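Local coordinates for protein histidinol dehydrogenase (Elizabethkingia anophelis NUHP1, PDB 6AN0) that probably catalyses the two-step, NAD-dependent oxidation of L-histidinol to L-histidine, the last step of histidine biosynthesis, with zinc as cofactor, at residues A[246-250]-A[277-281]; A[68-74]-A[185-189]. All blocks are in the same frame, centred on the assembly; numbering follows the deposited sequence.

Interaction 1 of 2, residues A[246-250]-A[277-281]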
ATOM      1  N   ILE A 246     -27.677   4.264  -4.844  1.00 20.33           N
ATOM      2  CA  ILE A 246     -28.795   4.044  -3.927  1.00 23.63           C
ATOM      3  C   ILE A 246     -29.774   5.202  -4.092  1.00 25.90           C
ATOM      4  O   ILE A 246     -29.393   6.372  -3.941  1.00 25.14           O
ATOM      5  CB  ILE A 246     -28.323   3.936  -2.470  1.00 26.78           C
ATOM      6  CG1 ILE A 246     -27.337   2.767  -2.315  1.00 22.60           C
ATOM      7  CG2 ILE A 246     -29.521   3.775  -1.536  1.00 24.28           C
ATOM      8  CD1 ILE A 246     -26.841   2.569  -0.860  1.00 22.14           C
ATOM      9  N   ALA A 247     -31.036   4.886  -4.384  1.00 25.23           N
ATOM     10  CA  ALA A 247     -32.034   5.902  -4.713  1.00 28.95           C
ATOM     11  C   ALA A 247     -33.317   5.685  -3.920  1.00 26.93           C
ATOM     12  O   ALA A 247     -33.855   4.576  -3.906  1.00 27.06           O
ATOM     13  CB  ALA A 247     -32.347   5.877  -6.218  1.00 27.57           C
ATOM     14  N   ASP A 248     -33.823   6.742  -3.281  1.00 23.95           N
ATOM     15  CA  ASP A 248     -35.135   6.678  -2.653  1.00 29.74           C
ATOM     16  C   ASP A 248     -36.098   7.569  -3.439  1.00 31.28           C
ATOM     17  O   ASP A 248     -35.795   7.996  -4.559  1.00 29.31           O
ATOM     18  CB  ASP A 248     -35.043   7.034  -1.156  1.00 32.29           C
ATOM     19  CG  ASP A 248     -34.671   8.490  -0.900  1.00 33.25           C
ATOM     20  OD1 ASP A 248     -34.602   9.291  -1.850  1.00 32.11           O
ATOM     21  OD2 ASP A 248     -34.445   8.834   0.283  1.00 39.85           O
ATOM     22  N   THR A 249     -37.275   7.840  -2.859  1.00 28.48           N
ATOM     23  CA  THR A 249     -38.284   8.619  -3.569  1.00 32.05           C
ATOM     24  C   THR A 249     -37.850  10.059  -3.843  1.00 30.59           C
ATOM     25  O   THR A 249     -38.490  10.733  -4.659  1.00 32.64           O
ATOM     26  CB  THR A 249     -39.606   8.615  -2.783  1.00 31.04           C
ATOM     27  OG1 THR A 249     -39.376   9.143  -1.474  1.00 35.08           O
ATOM     28  CG2 THR A 249     -40.146   7.201  -2.658  1.00 34.95           C
ATOM     29  N   THR A 250     -36.788  10.548  -3.203  1.00 24.09           N
ATOM     30  CA  THR A 250     -36.305  11.900  -3.471  1.00 25.70           C
ATOM     31  C   THR A 250     -35.283  11.952  -4.596  1.00 33.96           C
ATOM     32  O   THR A 250     -34.866  13.049  -4.980  1.00 30.21           O
ATOM     33  CB  THR A 250     -35.675  12.529  -2.220  1.00 25.89           C
ATOM     34  OG1 THR A 250     -34.410  11.903  -1.942  1.00 32.91           O
ATOM     35  CG2 THR A 250     -36.591  12.383  -1.018  1.00 37.39           C
ATOM     36  N   THR A 277     -35.404   1.907  -3.054  1.00 29.51           N
ATOM     37  CA  THR A 277     -36.313   1.516  -1.983  1.00 34.00           C
ATOM     38  C   THR A 277     -37.751   1.305  -2.445  1.00 40.16           C
ATOM     39  O   THR A 277     -38.577   0.886  -1.629  1.00 39.67           O
ATOM     40  CB  THR A 277     -36.312   2.536  -0.831  1.00 37.71           C
ATOM     41  OG1 THR A 277     -36.617   3.849  -1.325  1.00 37.01           O
ATOM     42  CG2 THR A 277     -34.963   2.544  -0.126  1.00 39.60           C
ATOM     43  N   ASP A 278     -38.093   1.586  -3.703  1.00 36.99           N
ATOM     44  CA  ASP A 278     -39.376   1.091  -4.195  1.00 49.61           C
ATOM     45  C   ASP A 278     -39.319   0.897  -5.704  1.00 44.11           C
ATOM     46  O   ASP A 278     -38.444   1.422  -6.399  1.00 39.29           O
ATOM     47  CB  ASP A 278     -40.571   1.977  -3.744  1.00 57.76           C
ATOM     48  CG  ASP A 278     -40.767   3.264  -4.562  1.00 57.35           C
ATOM     49  OD1 ASP A 278     -40.411   3.350  -5.756  1.00 58.95           O
ATOM     50  OD2 ASP A 278     -41.345   4.213  -3.982  1.00 46.37           O
ATOM     51  N   GLU A 279     -40.288   0.123  -6.193  1.00 45.97           N
ATOM     52  CA  GLU A 279     -40.284  -0.329  -7.575  1.00 40.43           C
ATOM     53  C   GLU A 279     -40.567   0.808  -8.548  1.00 39.69           C
ATOM     54  O   GLU A 279     -40.101   0.771  -9.694  1.00 43.26           O
ATOM     55  CB  GLU A 279     -41.316  -1.446  -7.728  1.00 46.26           C
ATOM     56  CG  GLU A 279     -41.137  -2.332  -8.935  1.00 58.42           C
ATOM     57  CD  GLU A 279     -41.983  -3.583  -8.830  1.00 66.65           C
ATOM     58  OE1 GLU A 279     -41.905  -4.444  -9.732  1.00 71.17           O
ATOM     59  OE2 GLU A 279     -42.722  -3.701  -7.830  1.00 65.11           O
ATOM     60  N   ASN A 280     -41.333   1.816  -8.120  1.00 36.56           N
ATOM     61  CA  ASN A 280     -41.662   2.926  -9.012  1.00 38.51           C
ATOM     62  C   ASN A 280     -40.421   3.730  -9.388  1.00 38.82           C
ATOM     63  O   ASN A 280     -40.285   4.171 -10.538  1.00 34.26           O
ATOM     64  CB  ASN A 280     -42.712   3.822  -8.360  1.00 44.96           C
ATOM     65  CG  ASN A 280     -43.175   4.930  -9.277  1.00 55.70           C
ATOM     66  OD1 ASN A 280     -42.917   6.107  -9.028  1.00 61.94           O
ATOM     67  ND2 ASN A 280     -43.858   4.557 -10.356  1.00 60.21           N
ATOM     68  N   ILE A 281     -39.508   3.933  -8.436  1.00 34.80           N
ATOM     69  CA  ILE A 281     -38.239   4.587  -8.747  1.00 31.95           C
ATOM     70  C   ILE A 281     -37.448   3.761  -9.750  1.00 32.44           C
ATOM     71  O   ILE A 281     -36.843   4.300 -10.685  1.00 31.83           O
ATOM     72  CB  ILE A 281     -37.423   4.817  -7.460  1.00 33.09           C
ATOM     73  CG1 ILE A 281     -38.208   5.682  -6.471  1.00 50.17           C
ATOM     74  CG2 ILE A 281     -36.064   5.437  -7.790  1.00 34.54           C
ATOM     75  CD1 ILE A 281     -37.966   5.292  -5.031  1.00 51.96           C
TER
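T277 N donates to A247 O at 3.2 Å, joining the ends of two neighbouring parallel strands, 242-247 and 271-276, of the six-stranded sheet. With helix 253-264 between them, these strands form a beta-alpha-beta crossover, and the contact lies where both strands leave the sheet, one into a turn and the other into helix 279-293. The bond continues the strand pairing that A247 already makes with L275.

Van der Waals contact comes mostly from I281 in the first turn of the helix. Its CG1 branch is swung off the fully extended shape (chi2 145°), and CD1 presses on the peptide between D248 and T249, 3.3 Å from D248 C. The CG2 branch rests against A247, 4.1 Å from its CB. T249 lays its methyl across I281 at about a right angle, with CG2 3.7 Å from I281 CD1; the same methyl lies 3.5 Å from D278 OD2. T277 turns its hydroxyl over the D248 backbone, OG1 being 3.5 Å from D248 CA.

An aspartate organises each segment. D278 is the N-cap of the helix, its OD1 accepting from I281 N at 2.9 Å. D248 makes an Asx turn: its OD1 takes T250 N from above the carboxylate plane and T250 OG1, 2.6 Å away, on its syn lone pair.

Interaction 2 of 2, residues A[68-74]-A[185-189]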
ATOM      1  N   ILE A  68      12.627   7.795 -28.559  1.00 29.30           N
ATOM      2  CA  ILE A  68      11.586   7.373 -27.623  1.00 31.73           C
ATOM      3  C   ILE A  68      11.005   8.571 -26.878  1.00 26.93           C
ATOM      4  O   ILE A  68       9.810   8.587 -26.548  1.00 26.85           O
ATOM      5  CB  ILE A  68      12.162   6.322 -26.656  1.00 24.75           C
ATOM      6  CG1 ILE A  68      12.557   5.061 -27.437  1.00 32.12           C
ATOM      7  CG2 ILE A  68      11.175   6.000 -25.511  1.00 31.44           C
ATOM      8  CD1 ILE A  68      13.561   4.175 -26.721  1.00 37.51           C
ATOM      9  N   ARG A  69      11.813   9.599 -26.627  1.00 29.41           N
ATOM     10  CA  ARG A  69      11.387  10.727 -25.809  1.00 25.64           C
ATOM     11  C   ARG A  69      10.652  11.770 -26.647  1.00 23.92           C
ATOM     12  O   ARG A  69      11.100  12.125 -27.741  1.00 26.90           O
ATOM     13  CB  ARG A  69      12.590  11.369 -25.111  1.00 30.66           C
ATOM     14  CG  ARG A  69      12.159  12.284 -23.978  1.00 33.96           C
ATOM     15  CD  ARG A  69      13.322  12.813 -23.166  1.00 43.76           C
ATOM     16  NE  ARG A  69      12.858  13.828 -22.222  1.00 35.23           N
ATOM     17  CZ  ARG A  69      13.653  14.696 -21.606  1.00 56.98           C
ATOM     18  NH1 ARG A  69      14.961  14.672 -21.826  1.00 62.83           N
ATOM     19  NH2 ARG A  69      13.138  15.589 -20.773  1.00 52.84           N
ATOM     20  N   VAL A  70       9.516  12.253 -26.127  1.00 28.71           N
ATOM     21  CA  VAL A  70       8.810  13.369 -26.750  1.00 23.68           C
ATOM     22  C   VAL A  70       9.698  14.604 -26.689  1.00 26.51           C
ATOM     23  O   VAL A  70      10.262  14.927 -25.639  1.00 30.84           O
ATOM     24  CB  VAL A  70       7.461  13.601 -26.042  1.00 25.04           C
ATOM     25  CG1 VAL A  70       6.769  14.848 -26.575  1.00 26.71           C
ATOM     26  CG2 VAL A  70       6.547  12.374 -26.188  1.00 22.07           C
ATOM     27  N   SER A  71       9.824  15.302 -27.817  1.00 29.23           N
ATOM     28  CA  SER A  71      10.681  16.473 -27.926  1.00 30.52           C
ATOM     29  C   SER A  71       9.962  17.745 -27.468  1.00 27.72           C
ATOM     30  O   SER A  71       8.739  17.789 -27.325  1.00 32.31           O
ATOM     31  CB  SER A  71      11.150  16.649 -29.367  1.00 35.47           C
ATOM     32  OG  SER A  71      10.055  17.006 -30.194  1.00 32.61           O
ATOM     33  N   SER A  72      10.742  18.814 -27.270  1.00 34.58           N
ATOM     34  CA  SER A  72      10.126  20.081 -26.886  1.00 37.02           C
ATOM     35  C   SER A  72       9.303  20.677 -28.028  1.00 31.70           C
ATOM     36  O   SER A  72       8.269  21.307 -27.779  1.00 31.53           O
ATOM     37  CB  SER A  72      11.193  21.072 -26.404  1.00 39.93           C
ATOM     38  OG  SER A  72      11.992  21.521 -27.473  1.00 49.73           O
ATOM     39  N   ASP A  73       9.732  20.484 -29.282  1.00 35.16           N
ATOM     40  CA  ASP A  73       8.924  20.931 -30.418  1.00 36.42           C
ATOM     41  C   ASP A  73       7.570  20.228 -30.445  1.00 37.20           C
ATOM     42  O   ASP A  73       6.543  20.842 -30.770  1.00 29.96           O
ATOM     43  CB  ASP A  73       9.667  20.685 -31.731  1.00 34.75           C
ATOM     44  CG  ASP A  73      10.643  21.789 -32.067  1.00 46.10           C
ATOM     45  OD1 ASP A  73      10.578  22.863 -31.428  1.00 52.30           O
ATOM     46  OD2 ASP A  73      11.477  21.579 -32.969  1.00 51.95           O
ATOM     47  N   GLU A  74       7.553  18.932 -30.122  1.00 29.02           N
ATOM     48  CA  GLU A  74       6.289  18.202 -30.057  1.00 28.08           C
ATOM     49  C   GLU A  74       5.392  18.725 -28.937  1.00 30.08           C
ATOM     50  O   GLU A  74       4.174  18.842 -29.114  1.00 26.52           O
ATOM     51  CB  GLU A  74       6.562  16.706 -29.884  1.00 27.70           C
ATOM     52  CG  GLU A  74       7.171  16.064 -31.130  1.00 35.46           C
ATOM     53  CD  GLU A  74       7.469  14.581 -30.949  1.00 42.95           C
ATOM     54  OE1 GLU A  74       7.057  13.769 -31.813  1.00 40.62           O
ATOM     55  OE2 GLU A  74       8.114  14.226 -29.941  1.00 33.23           O
ATOM     56  N   LYS A 185       8.216  16.532 -17.390  1.00 23.05           N
ATOM     57  CA  LYS A 185       9.088  16.776 -18.530  1.00 30.04           C
ATOM     58  C   LYS A 185       9.616  15.512 -19.190  1.00 30.86           C
ATOM     59  O   LYS A 185      10.115  15.590 -20.315  1.00 32.48           O
ATOM     60  CB  LYS A 185      10.284  17.647 -18.114  1.00 33.99           C
ATOM     61  CG  LYS A 185       9.889  19.023 -17.607  1.00 36.23           C
ATOM     62  CD  LYS A 185       9.233  19.832 -18.715  1.00 52.12           C
ATOM     63  CE  LYS A 185       8.451  21.012 -18.159  1.00 66.98           C
ATOM     64  NZ  LYS A 185       9.309  21.910 -17.348  1.00 64.49           N
ATOM     65  N   ASN A 186       9.527  14.363 -18.530  1.00 24.84           N
ATOM     66  CA  ASN A 186      10.076  13.103 -19.036  1.00 27.50           C
ATOM     67  C   ASN A 186       8.908  12.287 -19.575  1.00 21.05           C
ATOM     68  O   ASN A 186       8.275  11.530 -18.844  1.00 25.14           O
ATOM     69  CB  ASN A 186      10.816  12.343 -17.936  1.00 29.65           C
ATOM     70  CG  ASN A 186      12.034  13.098 -17.396  1.00 37.26           C
ATOM     71  OD1 ASN A 186      12.561  14.004 -18.039  1.00 44.53           O
ATOM     72  ND2 ASN A 186      12.490  12.706 -16.210  1.00 44.33           N
ATOM     73  N   ILE A 187       8.634  12.432 -20.874  1.00 24.28           N
ATOM     74  CA  ILE A 187       7.486  11.803 -21.520  1.00 22.35           C
ATOM     75  C   ILE A 187       8.006  10.904 -22.630  1.00 23.05           C
ATOM     76  O   ILE A 187       8.780  11.355 -23.484  1.00 24.54           O
ATOM     77  CB  ILE A 187       6.512  12.859 -22.079  1.00 22.71           C
ATOM     78  CG1 ILE A 187       6.100  13.844 -20.974  1.00 22.95           C
ATOM     79  CG2 ILE A 187       5.298  12.202 -22.723  1.00 25.73           C
ATOM     80  CD1 ILE A 187       5.243  14.988 -21.488  1.00 27.45           C
ATOM     81  N   TYR A 188       7.569   9.645 -22.624  1.00 23.80           N
ATOM     82  CA  TYR A 188       8.115   8.624 -23.499  1.00 25.11           C
ATOM     83  C   TYR A 188       7.013   7.967 -24.316  1.00 27.54           C
ATOM     84  O   TYR A 188       5.948   7.619 -23.788  1.00 25.14           O
ATOM     85  CB  TYR A 188       8.876   7.569 -22.684  1.00 20.94           C
ATOM     86  CG  TYR A 188       9.943   8.201 -21.831  1.00 23.93           C
ATOM     87  CD1 TYR A 188       9.757   8.372 -20.462  1.00 26.37           C
ATOM     88  CD2 TYR A 188      11.109   8.687 -22.404  1.00 24.23           C
ATOM     89  CE1 TYR A 188      10.738   8.966 -19.684  1.00 29.34           C
ATOM     90  CE2 TYR A 188      12.089   9.278 -21.635  1.00 25.83           C
ATOM     91  CZ  TYR A 188      11.896   9.423 -20.279  1.00 28.63           C
ATOM     92  OH  TYR A 188      12.878  10.017 -19.518  1.00 29.27           O
ATOM     93  N   LYS A 189       7.297   7.777 -25.600  1.00 25.40           N
ATOM     94  CA  LYS A 189       6.392   7.105 -26.533  1.00 20.99           C
ATOM     95  C   LYS A 189       6.551   5.600 -26.340  1.00 28.42           C
ATOM     96  O   LYS A 189       7.394   4.962 -26.969  1.00 31.35           O
ATOM     97  CB  LYS A 189       6.709   7.507 -27.963  1.00 20.87           C
ATOM     98  CG  LYS A 189       6.589   8.994 -28.251  1.00 24.29           C
ATOM     99  CD  LYS A 189       7.032   9.279 -29.689  1.00 24.64           C
ATOM    100  CE  LYS A 189       6.955  10.758 -30.011  1.00 29.81           C
ATOM    101  NZ  LYS A 189       7.252  11.038 -31.449  1.00 32.85           N
TER
HETATM  102  O   HOH W   1       9.908  14.440 -22.750  1.00 37.41           O
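R69 and Y188 face each other as a non-hydrogen-bonded antiparallel pair, a single bridge flanked by K189 N to I68 O at 2.8 Å and V70 N to I187 O at 2.9 Å, so segment 68-74 is tied to the edge of strand 186-189.

V70 packs on I187, CG2 to CG2 at 3.7 Å, and L176 of helix 173-181 touches both residues. On the R69 side, the extended arginine passes obliquely by the Y188 ring, with CG 3.8 Å from Y188 CE2. R69 CG stands anti to the backbone N (chi1 -165°), and the chain runs back along the strand until R69 NH2 donates to K185 O at 3.1 Å. The K185 oxygen lies in the guanidinium plane, although NH2 sits well above the carbonyl's own plane. A water accepts from R69 NE and I187 N.

At the other end, K189 and E74 reach toward each other from opposite directions; K189 NZ meets the syn lone pair of E74 OE1 at 2.8 Å in a salt bridge. E74 OE2 accepts from S71 N at 2.9 Å while S71 OG accepts from E74 N, a capping box starting helix 72-79. One carboxylate thus both completes the capping box and binds the strand's lysine, whose NZ also donates to G169 O; the lysine and the S71 N-H would probably favour the charged form of E74.

The two contacts lie on opposite sides of the chain's centre, about 51 Å apart between centres, and share no strand or helix. Each is partly buried and sits beside a helix start, capped by D278 in interaction 1 and S71 in interaction 2. Interaction 1 finishes a crossover within the parallel sheet, between segments 27 residues apart; one backbone bond and van der Waals contacts of I281 join them, and OD1 of each aspartate bonds within its own segment. Interaction 2 joins segments 111 residues apart, binding a loop and the start of helix 72-79 to a strand of the mixed sheet, with two backbone bonds, a salt bridge and water. Interaction 1 lies away from annotated sites, whereas Y188 is about 9 Å, between side chains, from Y132, a predicted NAD(+)-binding residue.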